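Local coordinates for putative uncharacterized protein (Streptococcus mutans, PDB 3L7N) that is uncharacterised but, as a class I glutamine amidotransferase family member, probably releases ammonia from glutamine for transfer to an acceptor substrate, at residues S29-K32 against K38-K41; D44-L49 against V74-K79; A189-E194 against E211-F216. All coordinates share one frame; numbering follows the deposited sequence.

Contact 1. Residues S29-K32 against K38-K41; sequences SMTK and KLPK
The CD corner of the Pro40 pyrrolidine ring meets Thr31: CD lies 3.4 Å from Thr31 OG1, and the hydroxyl stands out of the mean ring plane. The flat peptide group ahead of Leu39 is approached at its oxygen, with Thr31 CG2 3.8 Å from Lys38 O.

Thr31 therefore faces the loop with both arms of its side chain. Its chi1 of -66°, with CG2 anti to the backbone N and OG1 beside that N, turns both branches to the loop, the methyl to Lys38 O and Leu39, the hydroxyl to Pro40 CD. The methyl reaches Leu39 with CG2 to CD1 3.9 Å, the two side chains crossing at about a right angle. The hydroxyl is joined to the loop through a water, which lies 2.6 Å from Thr31 OG1 and donates to Lys38 O at 2.9 Å. No direct hydrogen bond links the segments, so this water supplies the polar bridge. A beta-branched threonine suits the place, offering an apolar and a polar branch at once, while Pro40 has no N-H to satisfy and Lys38 can send its amine outward.

Leu39 starts away from the strand, yet its end turns back and also packs on Ile6 of strand 2-7 and on Ala72 and Glu73 of helix 70-82. Strand 27-32, bonded through Ser29 and Thr31 to strand 2-7, is the outermost strand on its side of the sheet. Such a loop, carrying the chain from an edge strand past its neighbour to the next parallel strand, belongs to the alpha/beta core of the class I glutamine amidotransferase fold.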
ATOM      1  N   SER A  29      16.386   4.511  -2.807  1.00 27.34           N
ATOM      2  CA  SER A  29      17.097   3.592  -1.860  1.00 28.45           C
ATOM      3  C   SER A  29      16.098   2.669  -1.240  1.00 28.20           C
ATOM      4  O   SER A  29      14.929   2.918  -1.333  1.00 31.86           O
ATOM      5  CB  SER A  29      17.858   4.375  -0.782  1.00 27.76           C
ATOM      6  OG  SER A  29      17.125   5.510  -0.369  1.00 31.64           O
ATOM      7  N   MET A  30      16.535   1.594  -0.618  1.00 25.83           N
ATOM      8  CA  MET A  30      15.588   0.654  -0.059  1.00 25.16           C
ATOM      9  C   MET A  30      16.049   0.066   1.258  1.00 25.61           C
ATOM     10  O   MET A  30      17.218   0.056   1.541  1.00 27.97           O
ATOM     11  CB  MET A  30      15.394  -0.456  -0.992  1.00 25.77           C
ATOM     12  CG  MET A  30      14.647  -0.142  -2.156  1.00 29.44           C
ATOM     13  SD  MET A  30      15.174  -1.248  -3.437  1.00 37.68           S
ATOM     14  CE  MET A  30      13.691  -1.502  -4.293  1.00 40.09           C
ATOM     15  N   THR A  31      15.136  -0.508   2.027  1.00 24.24           N
ATOM     16  CA  THR A  31      15.517  -1.225   3.195  1.00 22.78           C
ATOM     17  C   THR A  31      14.812  -2.490   3.097  1.00 23.55           C
ATOM     18  O   THR A  31      13.591  -2.522   3.075  1.00 25.02           O
ATOM     19  CB  THR A  31      15.061  -0.476   4.509  1.00 23.45           C
ATOM     20  OG1 THR A  31      15.767   0.767   4.628  1.00 23.78           O
ATOM     21  CG2 THR A  31      15.344  -1.311   5.726  1.00 20.78           C
ATOM     22  N   LYS A  32      15.516  -3.570   3.010  1.00 23.23           N
ATOM     23  CA  LYS A  32      14.803  -4.800   2.913  1.00 23.81           C
ATOM     24  C   LYS A  32      14.751  -5.484   4.293  1.00 24.77           C
ATOM     25  O   LYS A  32      15.672  -6.227   4.652  1.00 26.34           O
ATOM     26  CB  LYS A  32      15.426  -5.667   1.863  1.00 22.69           C
ATOM     27  CG  LYS A  32      15.282  -5.127   0.526  1.00 20.10           C
ATOM     28  CD  LYS A  32      16.242  -5.765  -0.468  1.00 21.81           C
ATOM     29  CE  LYS A  32      16.227  -5.034  -1.801  1.00 24.66           C
ATOM     30  NZ  LYS A  32      17.224  -5.542  -2.716  1.00 29.97           N
ATOM     31  N   LYS A  38      18.872  -2.796   8.376  1.00 32.81           N
ATOM     32  CA  LYS A  38      18.497  -1.796   9.468  1.00 35.20           C
ATOM     33  C   LYS A  38      17.721  -0.600   8.884  1.00 35.02           C
ATOM     34  O   LYS A  38      18.138  -0.012   7.877  1.00 35.35           O
ATOM     35  CB  LYS A  38      19.757  -1.301  10.157  1.00 35.66           C
ATOM     36  CG  LYS A  38      20.052  -1.911  11.454  1.00 39.93           C
ATOM     37  CD  LYS A  38      19.486  -3.286  11.636  1.00 45.01           C
ATOM     38  CE  LYS A  38      19.284  -3.480  13.191  1.00 55.45           C
ATOM     39  NZ  LYS A  38      18.678  -4.755  13.626  1.00 57.46           N
ATOM     40  N   LEU A  39      16.584  -0.266   9.506  1.00 35.37           N
ATOM     41  CA  LEU A  39      15.792   0.935   9.126  1.00 34.78           C
ATOM     42  C   LEU A  39      16.667   2.193   9.187  1.00 35.76           C
ATOM     43  O   LEU A  39      17.512   2.307  10.049  1.00 36.51           O
ATOM     44  CB  LEU A  39      14.635   1.112  10.085  1.00 33.90           C
ATOM     45  CG  LEU A  39      13.152   0.814   9.757  1.00 32.97           C
ATOM     46  CD1 LEU A  39      12.891   0.058   8.461  1.00 29.41           C
ATOM     47  CD2 LEU A  39      12.493   0.127  10.933  1.00 32.52           C
ATOM     48  N   PRO A  40      16.416   3.167   8.296  1.00 36.68           N
ATOM     49  CA  PRO A  40      17.133   4.421   8.418  1.00 38.32           C
ATOM     50  C   PRO A  40      16.961   4.994   9.807  1.00 41.82           C
ATOM     51  O   PRO A  40      15.849   4.974  10.343  1.00 41.09           O
ATOM     52  CB  PRO A  40      16.431   5.338   7.396  1.00 36.43           C
ATOM     53  CG  PRO A  40      15.526   4.506   6.627  1.00 33.75           C
ATOM     54  CD  PRO A  40      15.595   3.106   7.073  1.00 36.33           C
ATOM     55  N   LYS A  41      18.022   5.568  10.379  1.00 46.42           N
ATOM     56  CA  LYS A  41      17.841   6.301  11.634  1.00 51.09           C
ATOM     57  C   LYS A  41      17.413   7.796  11.462  1.00 52.05           C
ATOM     58  O   LYS A  41      16.676   8.342  12.312  1.00 51.48           O
ATOM     59  CB  LYS A  41      19.037   6.135  12.566  1.00 52.38           C
ATOM     60  CG  LYS A  41      18.931   4.799  13.493  1.00 59.16           C
ATOM     61  CD  LYS A  41      19.977   3.691  13.040  1.00 67.03           C
ATOM     62  CE  LYS A  41      21.461   4.322  12.953  1.00 72.91           C
ATOM     63  NZ  LYS A  41      22.457   3.448  12.206  1.00 73.75           N
TER
HETATM   64  O   HOH W   1      18.367   0.695   5.029  1.00 29.40           O

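Contact 2. Residues D44-L49 against V74-K79; sequences DDFDML and VKLIQK
Leu49, at the start of strand 48-51, faces helix 70-82, the backbones coming nearest at Leu49 and Ile77 with 8.2 Å between their CA atoms. Leu76 carries the helix side of the contact, opposite Leu49 and Phe46. Its two methyls divide the work: CD2 lies 4.2 Å from Leu49 CD2, whereas CD1 stands 4.4 Å from Phe46 CZ, at the edge of the ring and near its plane. Both leucines have CG anti to the backbone N (chi1 178° for Leu49, 165° for Leu76), which extends each branched end toward the other element, and they meet obliquely. Leu49 also uses its second methyl, CD1, which rests 4.2 Å above one face of the Phe46 ring, offset toward the rim.

Leucine suits both sides, since two methyls let one residue touch two neighbours; the phenyl ring of Phe46 extends the apolar surface along the loop before the strand. Leu49 and Leu76 both pack on Ile6 of strand 2-7 as well, which places the cluster beneath the helix of the beta-alpha-beta unit 48-51, 70-82, 86-90. With no hydrogen bond between the segments and all three touching residues buried, the contact relies on dispersion and on exclusion of water.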
ATOM      1  N   ASP A  44      16.747  12.360   7.178  1.00 46.06           N
ATOM      2  CA  ASP A  44      17.484  13.400   6.379  1.00 47.39           C
ATOM      3  C   ASP A  44      17.982  12.892   5.059  1.00 45.25           C
ATOM      4  O   ASP A  44      18.393  13.699   4.162  1.00 43.57           O
ATOM      5  CB  ASP A  44      18.671  13.961   7.190  1.00 50.87           C
ATOM      6  CG  ASP A  44      18.212  14.629   8.541  1.00 57.65           C
ATOM      7  OD1 ASP A  44      17.310  15.599   8.476  1.00 57.14           O
ATOM      8  OD2 ASP A  44      18.699  14.135   9.661  1.00 58.29           O
ATOM      9  N   ASP A  45      17.998  11.571   4.925  1.00 43.22           N
ATOM     10  CA  ASP A  45      18.480  10.944   3.697  1.00 42.80           C
ATOM     11  C   ASP A  45      17.431  10.754   2.606  1.00 39.69           C
ATOM     12  O   ASP A  45      17.743  10.232   1.537  1.00 40.48           O
ATOM     13  CB  ASP A  45      19.201   9.618   3.990  1.00 44.57           C
ATOM     14  CG  ASP A  45      20.418   9.805   4.949  1.00 52.11           C
ATOM     15  OD1 ASP A  45      21.282  10.701   4.671  1.00 52.86           O
ATOM     16  OD2 ASP A  45      20.447   9.112   6.023  1.00 60.42           O
ATOM     17  N   PHE A  46      16.207  11.202   2.849  1.00 35.30           N
ATOM     18  CA  PHE A  46      15.188  11.061   1.865  1.00 32.84           C
ATOM     19  C   PHE A  46      14.136  12.216   1.864  1.00 32.47           C
ATOM     20  O   PHE A  46      14.082  13.027   2.782  1.00 31.26           O
ATOM     21  CB  PHE A  46      14.525   9.653   1.951  1.00 31.74           C
ATOM     22  CG  PHE A  46      13.822   9.391   3.254  1.00 27.84           C
ATOM     23  CD1 PHE A  46      12.543   9.965   3.509  1.00 24.82           C
ATOM     24  CD2 PHE A  46      14.393   8.578   4.214  1.00 24.71           C
ATOM     25  CE1 PHE A  46      11.894   9.756   4.677  1.00 20.98           C
ATOM     26  CE2 PHE A  46      13.737   8.341   5.439  1.00 24.05           C
ATOM     27  CZ  PHE A  46      12.482   8.948   5.672  1.00 26.39           C
ATOM     28  N   ASP A  47      13.384  12.298   0.763  1.00 31.39           N
ATOM     29  CA  ASP A  47      12.382  13.304   0.543  1.00 29.57           C
ATOM     30  C   ASP A  47      11.009  12.641   0.601  1.00 29.33           C
ATOM     31  O   ASP A  47      10.023  13.290   0.901  1.00 31.02           O
ATOM     32  CB  ASP A  47      12.555  13.908  -0.846  1.00 27.67           C
ATOM     33  CG  ASP A  47      13.860  14.695  -0.998  1.00 30.79           C
ATOM     34  OD1 ASP A  47      14.125  15.635  -0.169  1.00 29.21           O
ATOM     35  OD2 ASP A  47      14.590  14.446  -2.002  1.00 30.72           O
ATOM     36  N   MET A  48      10.938  11.373   0.207  1.00 26.51           N
ATOM     37  CA  MET A  48       9.699  10.676   0.212  1.00 25.12           C
ATOM     38  C   MET A  48       9.928   9.238   0.683  1.00 25.21           C
ATOM     39  O   MET A  48      10.962   8.668   0.409  1.00 26.13           O
ATOM     40  CB  MET A  48       9.112  10.692  -1.183  1.00 25.36           C
ATOM     41  CG  MET A  48       7.974   9.754  -1.424  1.00 26.12           C
ATOM     42  SD  MET A  48       7.352   9.919  -3.126  1.00 31.30           S
ATOM     43  CE  MET A  48       5.889   8.890  -3.093  1.00 18.95           C
ATOM     44  N   LEU A  49       8.952   8.668   1.402  1.00 23.16           N
ATOM     45  CA  LEU A  49       9.093   7.376   2.050  1.00 22.15           C
ATOM     46  C   LEU A  49       7.894   6.554   1.571  1.00 23.71           C
ATOM     47  O   LEU A  49       6.756   6.993   1.695  1.00 26.49           O
ATOM     48  CB  LEU A  49       9.008   7.561   3.566  1.00 20.42           C
ATOM     49  CG  LEU A  49       9.076   6.346   4.447  1.00 21.25           C
ATOM     50  CD1 LEU A  49      10.404   5.598   4.272  1.00 15.56           C
ATOM     51  CD2 LEU A  49       8.871   6.745   5.915  1.00 20.23           C
ATOM     52  N   VAL A  74       6.713   2.323  12.826  1.00 26.84           N
ATOM     53  CA  VAL A  74       5.784   3.389  13.302  1.00 26.93           C
ATOM     54  C   VAL A  74       6.547   4.699  13.688  1.00 27.99           C
ATOM     55  O   VAL A  74       6.227   5.800  13.181  1.00 28.10           O
ATOM     56  CB  VAL A  74       4.900   2.935  14.460  1.00 27.79           C
ATOM     57  CG1 VAL A  74       4.108   4.119  15.001  1.00 25.71           C
ATOM     58  CG2 VAL A  74       3.952   1.789  14.018  1.00 22.17           C
ATOM     59  N   LYS A  75       7.585   4.586  14.472  1.00 28.21           N
ATOM     60  CA  LYS A  75       8.326   5.789  14.811  1.00 30.37           C
ATOM     61  C   LYS A  75       8.927   6.426  13.602  1.00 29.19           C
ATOM     62  O   LYS A  75       9.001   7.659  13.504  1.00 29.99           O
ATOM     63  CB  LYS A  75       9.400   5.516  15.847  1.00 31.80           C
ATOM     64  CG  LYS A  75       8.887   4.916  17.114  1.00 40.41           C
ATOM     65  CD  LYS A  75       9.645   5.519  18.358  1.00 54.70           C
ATOM     66  CE  LYS A  75       9.297   4.706  19.669  1.00 57.65           C
ATOM     67  NZ  LYS A  75      10.547   4.456  20.450  1.00 56.67           N
ATOM     68  N   LEU A  76       9.405   5.613  12.668  1.00 28.75           N
ATOM     69  CA  LEU A  76      10.052   6.197  11.468  1.00 27.07           C
ATOM     70  C   LEU A  76       8.988   7.012  10.669  1.00 27.31           C
ATOM     71  O   LEU A  76       9.248   8.185  10.256  1.00 26.53           O
ATOM     72  CB  LEU A  76      10.725   5.113  10.611  1.00 24.92           C
ATOM     73  CG  LEU A  76      11.085   5.531   9.226  1.00 22.77           C
ATOM     74  CD1 LEU A  76      12.325   6.324   9.200  1.00 21.53           C
ATOM     75  CD2 LEU A  76      11.227   4.346   8.365  1.00 24.73           C
ATOM     76  N   ILE A  77       7.750   6.448  10.539  1.00 26.43           N
ATOM     77  CA  ILE A  77       6.635   7.224   9.921  1.00 25.77           C
ATOM     78  C   ILE A  77       6.380   8.579  10.684  1.00 27.50           C
ATOM     79  O   ILE A  77       6.314   9.644  10.078  1.00 28.72           O
ATOM     80  CB  ILE A  77       5.373   6.449   9.829  1.00 24.55           C
ATOM     81  CG1 ILE A  77       5.457   5.402   8.749  1.00 22.68           C
ATOM     82  CG2 ILE A  77       4.235   7.361   9.479  1.00 23.73           C
ATOM     83  CD1 ILE A  77       4.699   4.196   9.088  1.00 17.91           C
ATOM     84  N   GLN A  78       6.296   8.522  11.993  1.00 27.33           N
ATOM     85  CA  GLN A  78       6.028   9.697  12.734  1.00 26.94           C
ATOM     86  C   GLN A  78       7.093  10.748  12.562  1.00 29.59           C
ATOM     87  O   GLN A  78       6.754  11.963  12.414  1.00 29.86           O
ATOM     88  CB  GLN A  78       5.867   9.367  14.167  1.00 25.99           C
ATOM     89  CG  GLN A  78       4.718   8.586  14.448  1.00 23.50           C
ATOM     90  CD  GLN A  78       4.771   8.046  15.764  1.00 25.35           C
ATOM     91  OE1 GLN A  78       3.793   7.601  16.284  1.00 28.82           O
ATOM     92  NE2 GLN A  78       5.934   8.078  16.359  1.00 27.95           N
ATOM     93  N   LYS A  79       8.405  10.326  12.626  1.00 30.85           N
ATOM     94  CA  LYS A  79       9.531  11.273  12.349  1.00 32.60           C
ATOM     95  C   LYS A  79       9.365  11.841  10.997  1.00 32.61           C
ATOM     96  O   LYS A  79       9.501  13.042  10.796  1.00 34.33           O
ATOM     97  CB  LYS A  79      10.911  10.596  12.478  1.00 33.17           C
ATOM     98  CG  LYS A  79      11.209   9.980  13.957  1.00 41.87           C
ATOM     99  CD  LYS A  79      12.769   9.659  14.194  1.00 50.99           C
ATOM    100  CE  LYS A  79      13.717  11.014  14.167  1.00 54.50           C
ATOM    101  NZ  LYS A  79      15.142  10.785  13.516  1.00 49.47           N
TER

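Contact 3. Residues A189-E194 against E211-F216; sequences ALIAQE and EEMQTF
Ile191 and Met213 form the more buried part of this meeting between helix 184-193 and helix 210-214: Ile191 CG1 lies 4.2 Å from Met213 CE, and the two side chains run antiparallel alongside one another. With CG beside the backbone N and a bend at chi3 (-76°), the methionine curls its terminal methyl against the isoleucine. A long, flexible thioether suits a position that also touches Val187, Leu197 and Trp142, and Met213 is buried among them.

The other side is more open and more polar. Gln214, partly exposed at the margin, passes Ile191 at a slant, its OE1 3.6 Å from Ile191 CD1, a van der Waals contact in which the aliphatic end lies against the amide oxygen. The amide nitrogen NE2 makes a weak hydrogen bond to Pro184 O, so the group keeps a polar partner on the same helix that carries Ile191. Beyond it, Glu211 is exposed and points away from the partner helix.

Further along 211-216, Thr215 turns its hydroxyl back on Glu211 O (OG1 to O 2.7 Å), with a C=O...donor angle of 155°. The same carbonyl also accepts from Thr215 N at 3.1 Å. Both donors belong to its own segment, and no hydrogen bond joins 189-194 to 211-216. Between these two segments the chemistry is an apolar contact of Ile191 with Met213, bordered by an amide that keeps a weak polar partner.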
ATOM      1  N   ALA A 189       4.116 -13.892  -8.105  1.00 39.60           N
ATOM      2  CA  ALA A 189       4.864 -14.218  -6.856  1.00 39.15           C
ATOM      3  C   ALA A 189       3.888 -14.367  -5.671  1.00 39.69           C
ATOM      4  O   ALA A 189       4.067 -15.280  -4.786  1.00 39.31           O
ATOM      5  CB  ALA A 189       5.968 -13.191  -6.566  1.00 35.84           C
ATOM      6  N   LEU A 190       2.803 -13.554  -5.700  1.00 39.60           N
ATOM      7  CA  LEU A 190       1.793 -13.602  -4.644  1.00 41.01           C
ATOM      8  C   LEU A 190       1.038 -14.890  -4.683  1.00 42.21           C
ATOM      9  O   LEU A 190       0.889 -15.578  -3.632  1.00 42.46           O
ATOM     10  CB  LEU A 190       0.844 -12.389  -4.710  1.00 40.43           C
ATOM     11  CG  LEU A 190       1.450 -11.163  -3.990  1.00 38.37           C
ATOM     12  CD1 LEU A 190       0.883  -9.851  -4.466  1.00 30.27           C
ATOM     13  CD2 LEU A 190       1.371 -11.316  -2.497  1.00 32.05           C
ATOM     14  N   ILE A 191       0.643 -15.306  -5.888  1.00 43.17           N
ATOM     15  CA  ILE A 191      -0.026 -16.620  -6.055  1.00 43.75           C
ATOM     16  C   ILE A 191       0.830 -17.762  -5.523  1.00 44.32           C
ATOM     17  O   ILE A 191       0.315 -18.668  -4.900  1.00 44.54           O
ATOM     18  CB  ILE A 191      -0.435 -16.878  -7.528  1.00 43.98           C
ATOM     19  CG1 ILE A 191      -1.558 -15.926  -7.933  1.00 42.10           C
ATOM     20  CG2 ILE A 191      -0.831 -18.365  -7.747  1.00 43.01           C
ATOM     21  CD1 ILE A 191      -1.666 -15.715  -9.387  1.00 42.24           C
ATOM     22  N   ALA A 192       2.159 -17.678  -5.740  1.00 45.56           N
ATOM     23  CA  ALA A 192       3.086 -18.733  -5.323  1.00 46.73           C
ATOM     24  C   ALA A 192       3.148 -18.824  -3.855  1.00 48.66           C
ATOM     25  O   ALA A 192       3.367 -19.871  -3.318  1.00 49.66           O
ATOM     26  CB  ALA A 192       4.444 -18.489  -5.890  1.00 45.85           C
ATOM     27  N   GLN A 193       2.953 -17.692  -3.178  1.00 52.76           N
ATOM     28  CA  GLN A 193       2.950 -17.671  -1.678  1.00 55.29           C
ATOM     29  C   GLN A 193       1.598 -18.114  -1.038  1.00 56.48           C
ATOM     30  O   GLN A 193       1.571 -18.576   0.099  1.00 55.31           O
ATOM     31  CB  GLN A 193       3.400 -16.298  -1.124  1.00 53.82           C
ATOM     32  CG  GLN A 193       4.020 -16.403   0.285  1.00 57.92           C
ATOM     33  CD  GLN A 193       5.382 -17.296   0.315  1.00 63.52           C
ATOM     34  OE1 GLN A 193       5.993 -17.600  -0.750  1.00 63.60           O
ATOM     35  NE2 GLN A 193       5.823 -17.663   1.520  1.00 61.03           N
ATOM     36  N   GLU A 194       0.500 -17.973  -1.789  1.00 59.35           N
ATOM     37  CA  GLU A 194      -0.841 -18.186  -1.226  1.00 63.07           C
ATOM     38  C   GLU A 194      -1.187 -19.626  -1.055  1.00 65.84           C
ATOM     39  O   GLU A 194      -1.316 -20.359  -2.023  1.00 66.15           O
ATOM     40  CB  GLU A 194      -1.916 -17.492  -2.066  1.00 62.63           C
ATOM     41  CG  GLU A 194      -3.260 -17.291  -1.316  1.00 64.27           C
ATOM     42  CD  GLU A 194      -3.092 -16.591   0.067  1.00 68.22           C
ATOM     43  OE1 GLU A 194      -2.906 -15.329   0.106  1.00 67.16           O
ATOM     44  OE2 GLU A 194      -3.112 -17.312   1.105  1.00 69.83           O
ATOM     45  N   GLU A 211      -5.948 -17.905 -12.428  1.00 61.32           N
ATOM     46  CA  GLU A 211      -6.100 -17.617 -13.845  1.00 62.62           C
ATOM     47  C   GLU A 211      -6.705 -16.228 -14.100  1.00 61.15           C
ATOM     48  O   GLU A 211      -6.300 -15.505 -15.058  1.00 60.39           O
ATOM     49  CB  GLU A 211      -6.942 -18.712 -14.530  1.00 63.81           C
ATOM     50  CG  GLU A 211      -7.277 -18.425 -16.059  1.00 71.19           C
ATOM     51  CD  GLU A 211      -7.070 -19.693 -16.978  1.00 82.34           C
ATOM     52  OE1 GLU A 211      -7.019 -20.848 -16.440  1.00 85.19           O
ATOM     53  OE2 GLU A 211      -6.948 -19.524 -18.226  1.00 85.23           O
ATOM     54  N   GLU A 212      -7.683 -15.863 -13.281  1.00 60.12           N
ATOM     55  CA  GLU A 212      -8.354 -14.573 -13.435  1.00 59.47           C
ATOM     56  C   GLU A 212      -7.399 -13.454 -13.218  1.00 57.89           C
ATOM     57  O   GLU A 212      -7.370 -12.496 -13.987  1.00 57.72           O
ATOM     58  CB  GLU A 212      -9.508 -14.451 -12.466  1.00 59.78           C
ATOM     59  CG  GLU A 212     -10.832 -14.615 -13.107  1.00 59.84           C
ATOM     60  CD  GLU A 212     -11.901 -14.945 -12.119  1.00 62.97           C
ATOM     61  OE1 GLU A 212     -11.647 -15.756 -11.170  1.00 60.02           O
ATOM     62  OE2 GLU A 212     -13.000 -14.382 -12.259  1.00 66.85           O
ATOM     63  N   MET A 213      -6.569 -13.597 -12.189  1.00 56.45           N
ATOM     64  CA  MET A 213      -5.584 -12.571 -11.846  1.00 55.01           C
ATOM     65  C   MET A 213      -4.419 -12.563 -12.775  1.00 54.94           C
ATOM     66  O   MET A 213      -3.917 -11.474 -13.173  1.00 54.26           O
ATOM     67  CB  MET A 213      -5.125 -12.737 -10.433  1.00 53.68           C
ATOM     68  CG  MET A 213      -6.215 -12.573  -9.494  1.00 52.21           C
ATOM     69  SD  MET A 213      -5.715 -12.530  -7.829  1.00 48.00           S
ATOM     70  CE  MET A 213      -5.360 -14.248  -7.470  1.00 45.21           C
ATOM     71  N   GLN A 214      -3.977 -13.761 -13.152  1.00 55.02           N
ATOM     72  CA  GLN A 214      -2.760 -13.912 -13.895  1.00 54.77           C
ATOM     73  C   GLN A 214      -2.881 -13.368 -15.338  1.00 54.30           C
ATOM     74  O   GLN A 214      -1.926 -12.774 -15.875  1.00 54.12           O
ATOM     75  CB  GLN A 214      -2.336 -15.341 -13.889  1.00 54.86           C
ATOM     76  CG  GLN A 214      -0.997 -15.534 -14.399  1.00 59.06           C
ATOM     77  CD  GLN A 214       0.068 -15.185 -13.381  1.00 65.77           C
ATOM     78  OE1 GLN A 214       0.318 -15.967 -12.407  1.00 64.82           O
ATOM     79  NE2 GLN A 214       0.762 -14.001 -13.594  1.00 64.07           N
ATOM     80  N   THR A 215      -4.092 -13.471 -15.910  1.00 54.20           N
ATOM     81  CA  THR A 215      -4.336 -13.052 -17.326  1.00 53.40           C
ATOM     82  C   THR A 215      -4.745 -11.609 -17.432  1.00 52.23           C
ATOM     83  O   THR A 215      -4.795 -11.063 -18.521  1.00 51.97           O
ATOM     84  CB  THR A 215      -5.425 -13.898 -17.974  1.00 53.62           C
ATOM     85  OG1 THR A 215      -6.608 -13.820 -17.177  1.00 52.95           O
ATOM     86  CG2 THR A 215      -4.969 -15.393 -18.076  1.00 54.49           C
ATOM     87  N   PHE A 216      -5.040 -10.990 -16.285  1.00 50.92           N
ATOM     88  CA  PHE A 216      -5.656  -9.660 -16.244  1.00 49.68           C
ATOM     89  C   PHE A 216      -4.666  -8.594 -16.782  1.00 47.86           C
ATOM     90  O   PHE A 216      -3.482  -8.821 -16.795  1.00 48.08           O
ATOM     91  CB  PHE A 216      -6.123  -9.341 -14.793  1.00 50.09           C
ATOM     92  CG  PHE A 216      -6.821  -8.051 -14.664  1.00 53.59           C
ATOM     93  CD1 PHE A 216      -8.201  -7.982 -14.749  1.00 60.61           C
ATOM     94  CD2 PHE A 216      -6.085  -6.840 -14.484  1.00 55.77           C
ATOM     95  CE1 PHE A 216      -8.890  -6.666 -14.684  1.00 62.51           C
ATOM     96  CE2 PHE A 216      -6.743  -5.546 -14.393  1.00 55.39           C
ATOM     97  CZ  PHE A 216      -8.124  -5.464 -14.494  1.00 58.25           C
TER

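Contacts 1 and 2 are neighbours, their centres 10 Å apart, both reaching the same sheet and lying on the same side of the chain's centre. They join directly: Leu39 CG lies 4.3 Å from Leu76 CD2, and Lys79 NZ probably hydrogen-bonds Lys41 O at 3.1 Å, fastening the loop of contact 1 to the helix of contact 2. Contact 3 is remote, its centre about 28 Å from that of contact 1 and about 32 Å from that of contact 2, and it lies on the opposite side of the chain's centre from contact 2. Leu49 of contact 2 comes near, without touching, Gly89, Cys91 and Gly93, which resemble the nucleophile elbow of class I glutamine amidotransferases.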